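PDB 7C7U: biofilm-associated surface protein from Staphylococcus aureus, which probably promotes biofilm formation as a cell-wall-anchored surface protein and may act as a calcium-responsive switch that modulates functional amyloid assembly. Local coordinates for residues D393-R398 with D422-Y427; L24-N29 with E400-L405; I536-T541 with V546-S551. All coordinates share one frame; numbering follows the deposited sequence.

Interaction 1 of 3, residues D393-R398 with D422-Y427. With CA (calcium ion), chain D; CA (calcium ion), chain G; CA (calcium ion), chain E; CA (calcium ion), chain F.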
ATOM      1  N   ASP A 393      -9.937   4.401   5.690  1.00 37.35           N
ATOM      2  CA  ASP A 393      -9.693   4.442   7.133  1.00 40.19           C
ATOM      3  C   ASP A 393      -8.647   5.481   7.533  1.00 39.41           C
ATOM      4  O   ASP A 393      -8.246   5.524   8.704  1.00 31.26           O
ATOM      5  CB  ASP A 393      -9.274   3.064   7.665  1.00 32.86           C
ATOM      6  CG  ASP A 393      -7.964   2.571   7.095  1.00 38.43           C
ATOM      7  OD1 ASP A 393      -7.230   3.359   6.463  1.00 39.58           O
ATOM      8  OD2 ASP A 393      -7.659   1.371   7.284  1.00 37.54           O
ATOM      9  N   GLY A 394      -8.167   6.289   6.584  1.00 33.45           N
ATOM     10  CA  GLY A 394      -7.202   7.323   6.880  1.00 28.74           C
ATOM     11  C   GLY A 394      -5.747   6.934   6.696  1.00 30.54           C
ATOM     12  O   GLY A 394      -4.888   7.818   6.714  1.00 33.81           O
ATOM     13  N   LEU A 395      -5.438   5.651   6.539  1.00 31.26           N
ATOM     14  CA  LEU A 395      -4.067   5.184   6.329  1.00 31.99           C
ATOM     15  C   LEU A 395      -3.878   4.790   4.870  1.00 34.43           C
ATOM     16  O   LEU A 395      -4.536   3.855   4.398  1.00 31.82           O
ATOM     17  CB  LEU A 395      -3.758   3.976   7.206  1.00 29.83           C
ATOM     18  CG  LEU A 395      -3.916   4.128   8.715  1.00 32.23           C
ATOM     19  CD1 LEU A 395      -3.455   2.830   9.402  1.00 34.79           C
ATOM     20  CD2 LEU A 395      -3.145   5.319   9.242  1.00 30.06           C
ATOM     21  N   LEU A 396      -2.932   5.444   4.183  1.00 33.80           N
ATOM     22  CA  LEU A 396      -2.688   5.125   2.779  1.00 32.63           C
ATOM     23  C   LEU A 396      -2.410   3.639   2.610  1.00 31.58           C
ATOM     24  O   LEU A 396      -1.832   2.998   3.490  1.00 35.51           O
ATOM     25  CB  LEU A 396      -1.500   5.930   2.233  1.00 32.70           C
ATOM     26  CG  LEU A 396      -1.686   7.444   2.131  1.00 34.26           C
ATOM     27  CD1 LEU A 396      -0.429   8.134   1.578  1.00 33.28           C
ATOM     28  CD2 LEU A 396      -2.909   7.750   1.254  1.00 35.31           C
ATOM     29  N   ASP A 397      -2.818   3.093   1.459  1.00 34.10           N
ATOM     30  CA  ASP A 397      -2.478   1.722   1.085  1.00 34.82           C
ATOM     31  C   ASP A 397      -1.029   1.392   1.403  1.00 40.21           C
ATOM     32  O   ASP A 397      -0.736   0.423   2.118  1.00 37.92           O
ATOM     33  CB  ASP A 397      -2.700   1.501  -0.412  1.00 39.61           C
ATOM     34  CG  ASP A 397      -4.152   1.324  -0.788  1.00 39.12           C
ATOM     35  OD1 ASP A 397      -5.031   1.861  -0.098  1.00 36.20           O
ATOM     36  OD2 ASP A 397      -4.404   0.665  -1.817  1.00 43.95           O
ATOM     37  N   ARG A 398      -0.104   2.192   0.863  1.00 36.23           N
ATOM     38  CA  ARG A 398       1.308   1.858   1.025  1.00 40.24           C
ATOM     39  C   ARG A 398       1.764   2.032   2.464  1.00 38.14           C
ATOM     40  O   ARG A 398       2.664   1.318   2.909  1.00 38.66           O
ATOM     41  CB  ARG A 398       2.176   2.691   0.079  1.00 41.89           C
ATOM     42  CG  ARG A 398       2.370   4.126   0.474  1.00 37.37           C
ATOM     43  CD  ARG A 398       3.050   4.873  -0.666  1.00 43.03           C
ATOM     44  NE  ARG A 398       2.146   5.029  -1.795  1.00 37.52           N
ATOM     45  CZ  ARG A 398       2.527   5.270  -3.047  1.00 40.39           C
ATOM     46  NH1 ARG A 398       3.815   5.384  -3.369  1.00 37.98           N
ATOM     47  NH2 ARG A 398       1.607   5.388  -3.981  1.00 36.22           N
ATOM     48  N   ASP A 422      -7.896   5.414  13.161  1.00 39.84           N
ATOM     49  CA  ASP A 422      -8.260   5.838  14.509  1.00 40.35           C
ATOM     50  C   ASP A 422      -7.395   5.131  15.549  1.00 33.88           C
ATOM     51  O   ASP A 422      -6.847   5.761  16.459  1.00 34.59           O
ATOM     52  CB  ASP A 422      -9.742   5.544  14.768  1.00 39.63           C
ATOM     53  CG  ASP A 422     -10.656   6.394  13.930  1.00 41.05           C
ATOM     54  OD1 ASP A 422     -10.286   7.555  13.643  1.00 42.29           O
ATOM     55  OD2 ASP A 422     -11.741   5.896  13.561  1.00 41.66           O
ATOM     56  N   GLU A 423      -7.212   3.827  15.392  1.00 30.72           N
ATOM     57  CA  GLU A 423      -6.389   3.095  16.348  1.00 37.67           C
ATOM     58  C   GLU A 423      -4.953   3.609  16.364  1.00 43.50           C
ATOM     59  O   GLU A 423      -4.392   3.882  17.433  1.00 36.27           O
ATOM     60  CB  GLU A 423      -6.448   1.605  16.031  1.00 40.12           C
ATOM     61  CG  GLU A 423      -7.805   1.015  16.428  1.00 36.56           C
ATOM     62  CD  GLU A 423      -7.690  -0.386  16.939  1.00 39.17           C
ATOM     63  OE1 GLU A 423      -8.094  -1.312  16.200  1.00 36.90           O
ATOM     64  OE2 GLU A 423      -7.177  -0.568  18.078  1.00 39.84           O
ATOM     65  N   VAL A 424      -4.344   3.769  15.185  1.00 34.57           N
ATOM     66  CA  VAL A 424      -2.959   4.223  15.153  1.00 34.04           C
ATOM     67  C   VAL A 424      -2.854   5.631  15.711  1.00 33.33           C
ATOM     68  O   VAL A 424      -1.940   5.943  16.486  1.00 39.52           O
ATOM     69  CB  VAL A 424      -2.392   4.139  13.723  1.00 36.12           C
ATOM     70  CG1 VAL A 424      -1.102   4.950  13.614  1.00 40.18           C
ATOM     71  CG2 VAL A 424      -2.149   2.695  13.340  1.00 35.50           C
ATOM     72  N   VAL A 425      -3.806   6.488  15.366  1.00 33.92           N
ATOM     73  CA  VAL A 425      -3.708   7.921  15.626  1.00 37.56           C
ATOM     74  C   VAL A 425      -4.433   8.331  16.902  1.00 40.39           C
ATOM     75  O   VAL A 425      -3.910   9.110  17.697  1.00 43.90           O
ATOM     76  CB  VAL A 425      -4.249   8.707  14.410  1.00 40.86           C
ATOM     77  CG1 VAL A 425      -4.276  10.189  14.711  1.00 41.91           C
ATOM     78  CG2 VAL A 425      -3.377   8.433  13.194  1.00 41.53           C
ATOM     79  N   ASN A 426      -5.653   7.839  17.105  1.00 36.29           N
ATOM     80  CA  ASN A 426      -6.471   8.366  18.196  1.00 44.26           C
ATOM     81  C   ASN A 426      -6.295   7.534  19.462  1.00 40.29           C
ATOM     82  O   ASN A 426      -5.883   8.060  20.500  1.00 45.59           O
ATOM     83  CB  ASN A 426      -7.944   8.436  17.775  1.00 42.79           C
ATOM     84  CG  ASN A 426      -8.778   9.343  18.684  1.00 44.36           C
ATOM     85  OD1 ASN A 426      -8.263  10.257  19.329  1.00 44.30           O
ATOM     86  ND2 ASN A 426     -10.074   9.090  18.725  1.00 42.05           N
ATOM     87  N   TYR A 427      -6.572   6.233  19.383  1.00 39.81           N
ATOM     88  CA  TYR A 427      -6.492   5.389  20.570  1.00 42.16           C
ATOM     89  C   TYR A 427      -5.066   5.026  20.933  1.00 43.92           C
ATOM     90  O   TYR A 427      -4.804   4.687  22.094  1.00 39.32           O
ATOM     91  CB  TYR A 427      -7.295   4.101  20.362  1.00 41.45           C
ATOM     92  CG  TYR A 427      -8.772   4.347  20.170  1.00 42.92           C
ATOM     93  CD1 TYR A 427      -9.640   4.387  21.266  1.00 43.24           C
ATOM     94  CD2 TYR A 427      -9.304   4.561  18.899  1.00 41.18           C
ATOM     95  CE1 TYR A 427     -10.992   4.615  21.099  1.00 41.32           C
ATOM     96  CE2 TYR A 427     -10.656   4.788  18.722  1.00 40.55           C
ATOM     97  CZ  TYR A 427     -11.497   4.810  19.821  1.00 43.80           C
ATOM     98  OH  TYR A 427     -12.843   5.042  19.643  1.00 39.35           O
TER
HETATM   99 CA    CA D1002      -6.435   2.526   4.334  1.00 38.28          CA
HETATM  100 CA    CA G1005      -7.287  -2.995  18.056  1.00 40.03          CA
HETATM  101 CA    CA E1003      -7.096  -0.628   6.808  1.00 38.19          CA
HETATM  102 CA    CA F1004      -9.772  -2.261  14.943  1.00 36.95          CA
HETATM  103  O   HOH W   1      -9.845   5.273  10.859  1.00 38.27           O
HETATM  104  O   HOH W   2      -5.874   1.145   2.244  1.00 37.20           O

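Interaction 2 of 3, residues L24-N29 with E400-L405. With CA (calcium ion), chain E; CA (calcium ion), chain D.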
ATOM      1  N   LEU A  24      -0.782  -2.714  -5.711  1.00 44.91           N
ATOM      2  CA  LEU A  24       0.119  -3.838  -5.519  1.00 45.60           C
ATOM      3  C   LEU A  24       1.246  -3.448  -4.574  1.00 45.60           C
ATOM      4  O   LEU A  24       1.669  -2.290  -4.536  1.00 42.13           O
ATOM      5  CB  LEU A  24       0.709  -4.318  -6.852  1.00 42.35           C
ATOM      6  CG  LEU A  24      -0.293  -4.905  -7.850  1.00 47.54           C
ATOM      7  CD1 LEU A  24       0.419  -5.410  -9.086  1.00 50.46           C
ATOM      8  CD2 LEU A  24      -1.110  -6.015  -7.209  1.00 51.57           C
ATOM      9  N   GLY A  25       1.694  -4.419  -3.775  1.00 43.39           N
ATOM     10  CA  GLY A  25       2.882  -4.239  -2.970  1.00 45.57           C
ATOM     11  C   GLY A  25       4.142  -4.275  -3.818  1.00 50.82           C
ATOM     12  O   GLY A  25       4.123  -4.518  -5.027  1.00 52.32           O
ATOM     13  N   TYR A  26       5.272  -4.039  -3.155  1.00 53.41           N
ATOM     14  CA  TYR A  26       6.574  -3.992  -3.806  1.00 49.38           C
ATOM     15  C   TYR A  26       7.442  -5.181  -3.397  1.00 55.04           C
ATOM     16  O   TYR A  26       7.361  -5.677  -2.268  1.00 50.26           O
ATOM     17  CB  TYR A  26       7.323  -2.696  -3.467  1.00 53.69           C
ATOM     18  CG  TYR A  26       6.828  -1.450  -4.179  1.00 52.20           C
ATOM     19  CD1 TYR A  26       6.910  -1.330  -5.562  1.00 53.18           C
ATOM     20  CD2 TYR A  26       6.304  -0.381  -3.457  1.00 57.06           C
ATOM     21  CE1 TYR A  26       6.464  -0.178  -6.211  1.00 54.38           C
ATOM     22  CE2 TYR A  26       5.853   0.766  -4.091  1.00 53.46           C
ATOM     23  CZ  TYR A  26       5.937   0.866  -5.467  1.00 56.64           C
ATOM     24  OH  TYR A  26       5.494   2.013  -6.092  1.00 57.24           O
ATOM     25  N   THR A  27       8.279  -5.624  -4.335  1.00 52.70           N
ATOM     26  CA  THR A  27       9.357  -6.570  -4.081  1.00 55.34           C
ATOM     27  C   THR A  27      10.632  -6.014  -4.698  1.00 56.01           C
ATOM     28  O   THR A  27      10.585  -5.164  -5.588  1.00 51.32           O
ATOM     29  CB  THR A  27       9.082  -7.958  -4.670  1.00 56.50           C
ATOM     30  OG1 THR A  27      10.126  -8.857  -4.271  1.00 59.91           O
ATOM     31  CG2 THR A  27       9.065  -7.887  -6.195  1.00 53.19           C
ATOM     32  N   ASP A  28      11.776  -6.477  -4.204  1.00 56.37           N
ATOM     33  CA  ASP A  28      13.064  -6.025  -4.715  1.00 55.42           C
ATOM     34  C   ASP A  28      13.675  -7.066  -5.643  1.00 56.13           C
ATOM     35  O   ASP A  28      13.646  -8.269  -5.362  1.00 58.14           O
ATOM     36  CB  ASP A  28      14.037  -5.705  -3.579  1.00 58.49           C
ATOM     37  CG  ASP A  28      13.514  -4.623  -2.656  1.00 63.21           C
ATOM     38  OD1 ASP A  28      12.801  -4.961  -1.686  1.00 69.57           O
ATOM     39  OD2 ASP A  28      13.805  -3.432  -2.906  1.00 64.24           O
ATOM     40  N   ASN A  29      14.190  -6.588  -6.773  1.00 55.49           N
ATOM     41  CA  ASN A  29      15.000  -7.395  -7.678  1.00 52.14           C
ATOM     42  C   ASN A  29      15.839  -6.390  -8.465  1.00 57.74           C
ATOM     43  O   ASN A  29      15.342  -5.770  -9.413  1.00 52.82           O
ATOM     44  CB  ASN A  29      14.145  -8.267  -8.588  1.00 52.25           C
ATOM     45  CG  ASN A  29      14.979  -9.183  -9.484  1.00 53.04           C
ATOM     46  OD1 ASN A  29      16.129  -8.883  -9.802  1.00 49.70           O
ATOM     47  ND2 ASN A  29      14.386 -10.299  -9.906  1.00 51.51           N
ATOM     48  N   GLU A 400      -0.172   1.270   5.066  1.00 39.63           N
ATOM     49  CA  GLU A 400      -0.643   0.055   5.737  1.00 40.02           C
ATOM     50  C   GLU A 400       0.242  -1.131   5.387  1.00 45.40           C
ATOM     51  O   GLU A 400       0.582  -1.943   6.260  1.00 41.07           O
ATOM     52  CB  GLU A 400      -2.111  -0.249   5.391  1.00 39.00           C
ATOM     53  CG  GLU A 400      -3.112   0.805   5.884  1.00 35.28           C
ATOM     54  CD  GLU A 400      -4.551   0.292   6.023  1.00 39.88           C
ATOM     55  OE1 GLU A 400      -4.817  -0.537   6.940  1.00 37.02           O
ATOM     56  OE2 GLU A 400      -5.432   0.740   5.240  1.00 34.19           O
ATOM     57  N   ARG A 401       0.651  -1.226   4.120  1.00 44.54           N
ATOM     58  CA  ARG A 401       1.481  -2.338   3.679  1.00 43.46           C
ATOM     59  C   ARG A 401       2.868  -2.278   4.303  1.00 45.38           C
ATOM     60  O   ARG A 401       3.401  -3.304   4.735  1.00 47.94           O
ATOM     61  CB  ARG A 401       1.585  -2.334   2.153  1.00 47.32           C
ATOM     62  CG  ARG A 401       0.547  -3.191   1.467  1.00 46.23           C
ATOM     63  CD  ARG A 401       0.907  -3.424   0.007  1.00 48.06           C
ATOM     64  NE  ARG A 401       1.071  -2.174  -0.724  1.00 50.64           N
ATOM     65  CZ  ARG A 401       0.092  -1.592  -1.407  1.00 48.36           C
ATOM     66  NH1 ARG A 401      -1.111  -2.150  -1.448  1.00 47.57           N
ATOM     67  NH2 ARG A 401       0.313  -0.452  -2.044  1.00 47.40           N
ATOM     68  N   GLN A 402       3.470  -1.088   4.360  1.00 43.64           N
ATOM     69  CA  GLN A 402       4.873  -0.973   4.737  1.00 45.25           C
ATOM     70  C   GLN A 402       5.090  -0.689   6.216  1.00 47.74           C
ATOM     71  O   GLN A 402       6.084  -1.158   6.779  1.00 50.60           O
ATOM     72  CB  GLN A 402       5.559   0.135   3.931  1.00 42.04           C
ATOM     73  CG  GLN A 402       5.477  -0.006   2.432  1.00 46.77           C
ATOM     74  CD  GLN A 402       5.781   1.315   1.740  1.00 54.28           C
ATOM     75  OE1 GLN A 402       6.125   2.304   2.399  1.00 57.45           O
ATOM     76  NE2 GLN A 402       5.626   1.351   0.410  1.00 51.88           N
ATOM     77  N   LEU A 403       4.202   0.077   6.853  1.00 45.25           N
ATOM     78  CA  LEU A 403       4.404   0.555   8.220  1.00 44.84           C
ATOM     79  C   LEU A 403       3.535  -0.197   9.223  1.00 44.53           C
ATOM     80  O   LEU A 403       4.048  -0.965  10.039  1.00 49.59           O
ATOM     81  CB  LEU A 403       4.131   2.061   8.306  1.00 43.45           C
ATOM     82  CG  LEU A 403       5.243   3.072   8.082  1.00 51.83           C
ATOM     83  CD1 LEU A 403       6.235   3.024   9.227  1.00 50.83           C
ATOM     84  CD2 LEU A 403       5.939   2.886   6.716  1.00 48.85           C
ATOM     85  N   SER A 404       2.225   0.029   9.208  1.00 43.77           N
ATOM     86  CA  SER A 404       1.338  -0.488  10.236  1.00 43.88           C
ATOM     87  C   SER A 404       1.049  -1.980  10.103  1.00 46.96           C
ATOM     88  O   SER A 404       0.685  -2.610  11.104  1.00 42.89           O
ATOM     89  CB  SER A 404       0.022   0.296  10.212  1.00 43.55           C
ATOM     90  OG  SER A 404      -0.752  -0.041   9.072  1.00 39.85           O
ATOM     91  N   LEU A 405       1.202  -2.553   8.908  1.00 38.73           N
ATOM     92  CA  LEU A 405       0.858  -3.937   8.575  1.00 39.75           C
ATOM     93  C   LEU A 405      -0.632  -4.229   8.681  1.00 41.32           C
ATOM     94  O   LEU A 405      -1.044  -5.389   8.536  1.00 44.84           O
ATOM     95  CB  LEU A 405       1.642  -4.947   9.430  1.00 42.87           C
ATOM     96  CG  LEU A 405       3.129  -4.654   9.559  1.00 47.79           C
ATOM     97  CD1 LEU A 405       3.823  -5.727  10.388  1.00 45.13           C
ATOM     98  CD2 LEU A 405       3.745  -4.547   8.166  1.00 42.88           C
TER
HETATM   99 CA    CA E1003      -7.096  -0.628   6.808  1.00 38.19          CA
HETATM  100 CA    CA D1002      -6.435   2.526   4.334  1.00 38.28          CA
HETATM  101  O   HOH W   2      -5.874   1.145   2.244  1.00 37.20           O

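Interaction 3 of 3, residues I536-T541 with V546-S551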
ATOM      1  N   ILE A 536     -12.653 -27.486  20.900  1.00 60.69           N
ATOM      2  CA  ILE A 536     -13.318 -26.292  21.415  1.00 59.05           C
ATOM      3  C   ILE A 536     -12.742 -26.005  22.798  1.00 60.26           C
ATOM      4  O   ILE A 536     -13.012 -26.746  23.753  1.00 60.21           O
ATOM      5  CB  ILE A 536     -14.842 -26.470  21.482  1.00 59.30           C
ATOM      6  CG1 ILE A 536     -15.391 -26.936  20.131  1.00 63.27           C
ATOM      7  CG2 ILE A 536     -15.515 -25.181  21.921  1.00 58.20           C
ATOM      8  CD1 ILE A 536     -16.909 -27.036  20.092  1.00 61.59           C
ATOM      9  N   VAL A 537     -11.958 -24.934  22.912  1.00 56.59           N
ATOM     10  CA  VAL A 537     -11.371 -24.544  24.191  1.00 53.88           C
ATOM     11  C   VAL A 537     -12.371 -23.701  24.978  1.00 51.24           C
ATOM     12  O   VAL A 537     -12.948 -22.742  24.447  1.00 48.54           O
ATOM     13  CB  VAL A 537     -10.055 -23.780  23.978  1.00 49.71           C
ATOM     14  CG1 VAL A 537      -9.375 -23.517  25.325  1.00 46.81           C
ATOM     15  CG2 VAL A 537      -9.134 -24.552  23.035  1.00 53.04           C
ATOM     16  N   VAL A 538     -12.572 -24.057  26.251  1.00 48.14           N
ATOM     17  CA  VAL A 538     -13.478 -23.342  27.144  1.00 49.14           C
ATOM     18  C   VAL A 538     -12.711 -22.887  28.382  1.00 45.27           C
ATOM     19  O   VAL A 538     -11.714 -23.495  28.784  1.00 44.36           O
ATOM     20  CB  VAL A 538     -14.700 -24.201  27.553  1.00 49.40           C
ATOM     21  CG1 VAL A 538     -15.587 -24.476  26.358  1.00 49.29           C
ATOM     22  CG2 VAL A 538     -14.245 -25.506  28.223  1.00 50.72           C
ATOM     23  N   ASN A 539     -13.192 -21.796  28.978  1.00 44.00           N
ATOM     24  CA  ASN A 539     -12.636 -21.208  30.192  1.00 43.47           C
ATOM     25  C   ASN A 539     -13.715 -21.166  31.264  1.00 43.91           C
ATOM     26  O   ASN A 539     -14.882 -20.889  30.970  1.00 40.06           O
ATOM     27  CB  ASN A 539     -12.104 -19.790  29.935  1.00 42.21           C
ATOM     28  CG  ASN A 539     -11.248 -19.711  28.688  1.00 40.69           C
ATOM     29  OD1 ASN A 539     -10.129 -20.210  28.667  1.00 39.83           O
ATOM     30  ND2 ASN A 539     -11.787 -19.112  27.631  1.00 44.08           N
ATOM     31  N   GLY A 540     -13.323 -21.434  32.502  1.00 44.92           N
ATOM     32  CA  GLY A 540     -14.286 -21.462  33.595  1.00 38.87           C
ATOM     33  C   GLY A 540     -13.583 -21.793  34.887  1.00 41.18           C
ATOM     34  O   GLY A 540     -12.385 -22.105  34.918  1.00 41.26           O
ATOM     35  N   THR A 541     -14.343 -21.714  35.971  1.00 41.84           N
ATOM     36  CA  THR A 541     -13.722 -21.910  37.269  1.00 39.79           C
ATOM     37  C   THR A 541     -13.217 -23.346  37.428  1.00 42.74           C
ATOM     38  O   THR A 541     -13.789 -24.309  36.902  1.00 42.37           O
ATOM     39  CB  THR A 541     -14.684 -21.532  38.397  1.00 39.73           C
ATOM     40  OG1 THR A 541     -13.976 -21.568  39.639  1.00 42.05           O
ATOM     41  CG2 THR A 541     -15.845 -22.484  38.458  1.00 41.75           C
ATOM     42  N   VAL A 546     -17.878 -28.003  32.243  1.00 49.66           N
ATOM     43  CA  VAL A 546     -18.445 -27.134  31.216  1.00 48.42           C
ATOM     44  C   VAL A 546     -18.967 -27.994  30.072  1.00 51.35           C
ATOM     45  O   VAL A 546     -18.253 -28.870  29.567  1.00 53.38           O
ATOM     46  CB  VAL A 546     -17.407 -26.124  30.701  1.00 45.20           C
ATOM     47  CG1 VAL A 546     -18.034 -25.198  29.649  1.00 44.96           C
ATOM     48  CG2 VAL A 546     -16.846 -25.320  31.843  1.00 43.56           C
ATOM     49  N   THR A 547     -20.200 -27.724  29.651  1.00 52.55           N
ATOM     50  CA  THR A 547     -20.856 -28.443  28.567  1.00 51.68           C
ATOM     51  C   THR A 547     -21.212 -27.459  27.462  1.00 52.49           C
ATOM     52  O   THR A 547     -21.793 -26.403  27.732  1.00 54.34           O
ATOM     53  CB  THR A 547     -22.111 -29.159  29.077  1.00 55.27           C
ATOM     54  OG1 THR A 547     -21.757 -30.004  30.181  1.00 54.56           O
ATOM     55  CG2 THR A 547     -22.744 -29.998  27.976  1.00 55.56           C
ATOM     56  N   VAL A 548     -20.854 -27.798  26.226  1.00 57.22           N
ATOM     57  CA  VAL A 548     -21.054 -26.926  25.070  1.00 53.98           C
ATOM     58  C   VAL A 548     -22.152 -27.513  24.199  1.00 54.80           C
ATOM     59  O   VAL A 548     -22.113 -28.700  23.855  1.00 57.35           O
ATOM     60  CB  VAL A 548     -19.757 -26.743  24.262  1.00 53.66           C
ATOM     61  CG1 VAL A 548     -20.008 -25.829  23.068  1.00 55.45           C
ATOM     62  CG2 VAL A 548     -18.656 -26.173  25.149  1.00 50.74           C
ATOM     63  N   THR A 549     -23.122 -26.678  23.835  1.00 55.20           N
ATOM     64  CA  THR A 549     -24.218 -27.071  22.964  1.00 60.66           C
ATOM     65  C   THR A 549     -24.321 -26.080  21.813  1.00 61.59           C
ATOM     66  O   THR A 549     -23.920 -24.919  21.935  1.00 58.32           O
ATOM     67  CB  THR A 549     -25.561 -27.129  23.724  1.00 60.71           C
ATOM     68  OG1 THR A 549     -25.974 -25.803  24.079  1.00 59.65           O
ATOM     69  CG2 THR A 549     -25.439 -27.971  24.992  1.00 61.15           C
ATOM     70  N   ASP A 550     -24.854 -26.548  20.685  1.00 65.84           N
ATOM     71  CA  ASP A 550     -25.113 -25.665  19.558  1.00 67.38           C
ATOM     72  C   ASP A 550     -26.507 -25.056  19.706  1.00 68.40           C
ATOM     73  O   ASP A 550     -27.168 -25.202  20.740  1.00 69.17           O
ATOM     74  CB  ASP A 550     -24.947 -26.406  18.229  1.00 69.76           C
ATOM     75  CG  ASP A 550     -25.747 -27.702  18.163  1.00 72.20           C
ATOM     76  OD1 ASP A 550     -25.153 -28.741  17.799  1.00 73.61           O
ATOM     77  OD2 ASP A 550     -26.955 -27.694  18.490  1.00 71.88           O
ATOM     78  N   SER A 551     -26.978 -24.371  18.661  1.00 65.43           N
ATOM     79  CA  SER A 551     -28.295 -23.743  18.712  1.00 69.90           C
ATOM     80  C   SER A 551     -29.430 -24.754  18.840  1.00 69.27           C
ATOM     81  O   SER A 551     -30.550 -24.359  19.186  1.00 66.61           O
ATOM     82  CB  SER A 551     -28.509 -22.863  17.474  1.00 66.12           C
ATOM     83  OG  SER A 551     -27.893 -23.424  16.328  1.00 65.56           O
TER

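Interaction 1 of 3, residues D393-R398 with D422-Y427
D393 and D422 bring the two backbones nearest, their CA atoms 7.6 Å apart, and from there the segments diverge, with L395 and V424 already 8.9 Å apart at CA. At the near end the carbonyl oxygen of D393 and the amide of D422 are too far apart to bond directly, and one water bridges them, donating to D393 O and accepting from D422 N. That amide belongs to the first turn of helix 420-427, and the carboxylate of D422 turns elsewhere, to L351. Further along, the side chains meet at a single point, where L395 CD1 lies 4.2 Å from V424 CG2, the two crossing at a slant.

Calcium organises much of what surrounds this contact. The D393 carboxylate spans two ions, OD1 binding the calcium of chain D at 2.4 Å and OD2 that of chain E. Its chi1 of 64° tucks CG between the backbone N and carbonyl carbon, and OD1 also accepts from L395 N at 2.9 Å in an Asx turn. This curls the chain through G394, whose phi is positive, so that L395 O faces the chain D calcium at 2.3 Å. D397 OD1 accepts a hydrogen bond from a water on the same ion. On the other segment, E423 OE1 is shared by the chain F and chain G calciums, while OE2 holds chain G alone. D389, D391, D393, L395 and E400 occupy positions 1, 3, 5, 7 and 12 of an EF-hand-type DxDxDG loop, and D412 to E423 repeat the pattern, so this contact joins two consecutive calcium loops.

Interaction 2 of 3, residues L24-N29 with E400-L405
Just before R401, which lies against L24 and G25, the E400 atom OE2 is gripped by two calcium ions, that of chain D at 2.2 Å and that of chain E at 2.7 Å. OE1 of the same carboxylate adds a second bond to the chain E ion, so E400 is held at both oxygens and the start of this helical segment is tied to the metal pair. D393 and D391 share both ions.

The R401 side chain points from the helix toward the other segment and does most of the touching. Its chain bends at chi3 (-57°), which lays NE 3.5 Å from G25 CA and turns one face of the guanidinium to the L24-G25 backbone. L24 O sits 3.3 Å above that plane, toward its rim. Although L24 O is 3.4 Å from R401 NH2, the angle is too poor for a hydrogen bond; the strongest polar partner of this guanidinium is S23. G25, with no side chain, allows the close approach.

Beside it, the extended Q402 chain carries NE2 to the edge of the Y26 ring, 4.3 Å from CD2 and near the ring plane. The phenol hydroxyl bonds to E182 instead. At the far end of the helix a weak L405 N to E400 O bond closes a pi-type turn. The contact thus sets helix 397-404 against the edge of the N-terminal sheet: G25 and T27 make backbone bonds to I177, L24 and Y26 pack on I177, and Q402 also touches E221 in the loop after strand 210-220.

Interaction 3 of 3, residues I536-T541 with V546-S551
Two sheets of a C-terminal beta sandwich face each other here, and V538 packs between them against V546 and V548. Strand 535-539 belongs to the sheet that also holds 525-526 and 567-571, while strand 545-550 pairs with 555-560 and 581-588 in the opposing one. The few residues joining them carry the chain from one sheet across to the other, a beta arch. This construction is consistent with the immunoglobulin-like modules common in bacterial surface adhesins. The axes of 536-539 and 546-550 approach to 8.7 Å and their directions differ by 132°, so the strands pack face to face across the core and do not pair through their backbones.

All four contacting residues are buried and aliphatic. From one sheet come I536 and V538, alternate residues with their CB atoms directed inward; V546 and V548 answer in the same alternation from the other. V538 and V546 meet tip to tip, with V538 CG2 4.1 Å from V546 CG1. I536 makes a looser approach, its CD1 4.5 Å from V548 CG1. V559, I570 and L582 from neighbouring strands add to this aliphatic layer. With chi1 of -67°, V538 puts CG1 beside its backbone N, on the side where V548 runs alongside it, pointing the other way, and there V538 CG1 comes within 3.7 Å of V548 CG2.

Overall arrangement
From the N terminus, the chain passes 24-29, which waits some 370 residues before 400-405 returns to it; interaction 2 closes a long loop spanning the N-terminal sheets. Interaction 1 opens at 393-398, before that loop has closed, and closes at 422-427 after it, so the two cross. They share helix 397-404 and the calcium ions of chains D and E, and their centres lie 16 Å apart. Interaction 2 joins the N-terminal sheet to the first calcium loop, and interaction 1 that loop to the next. Interaction 3 follows in series, a short arch between the sheets of the C-terminal sandwich, its nearest atoms about 21 Å from interaction 1 and about 25 Å from interaction 2.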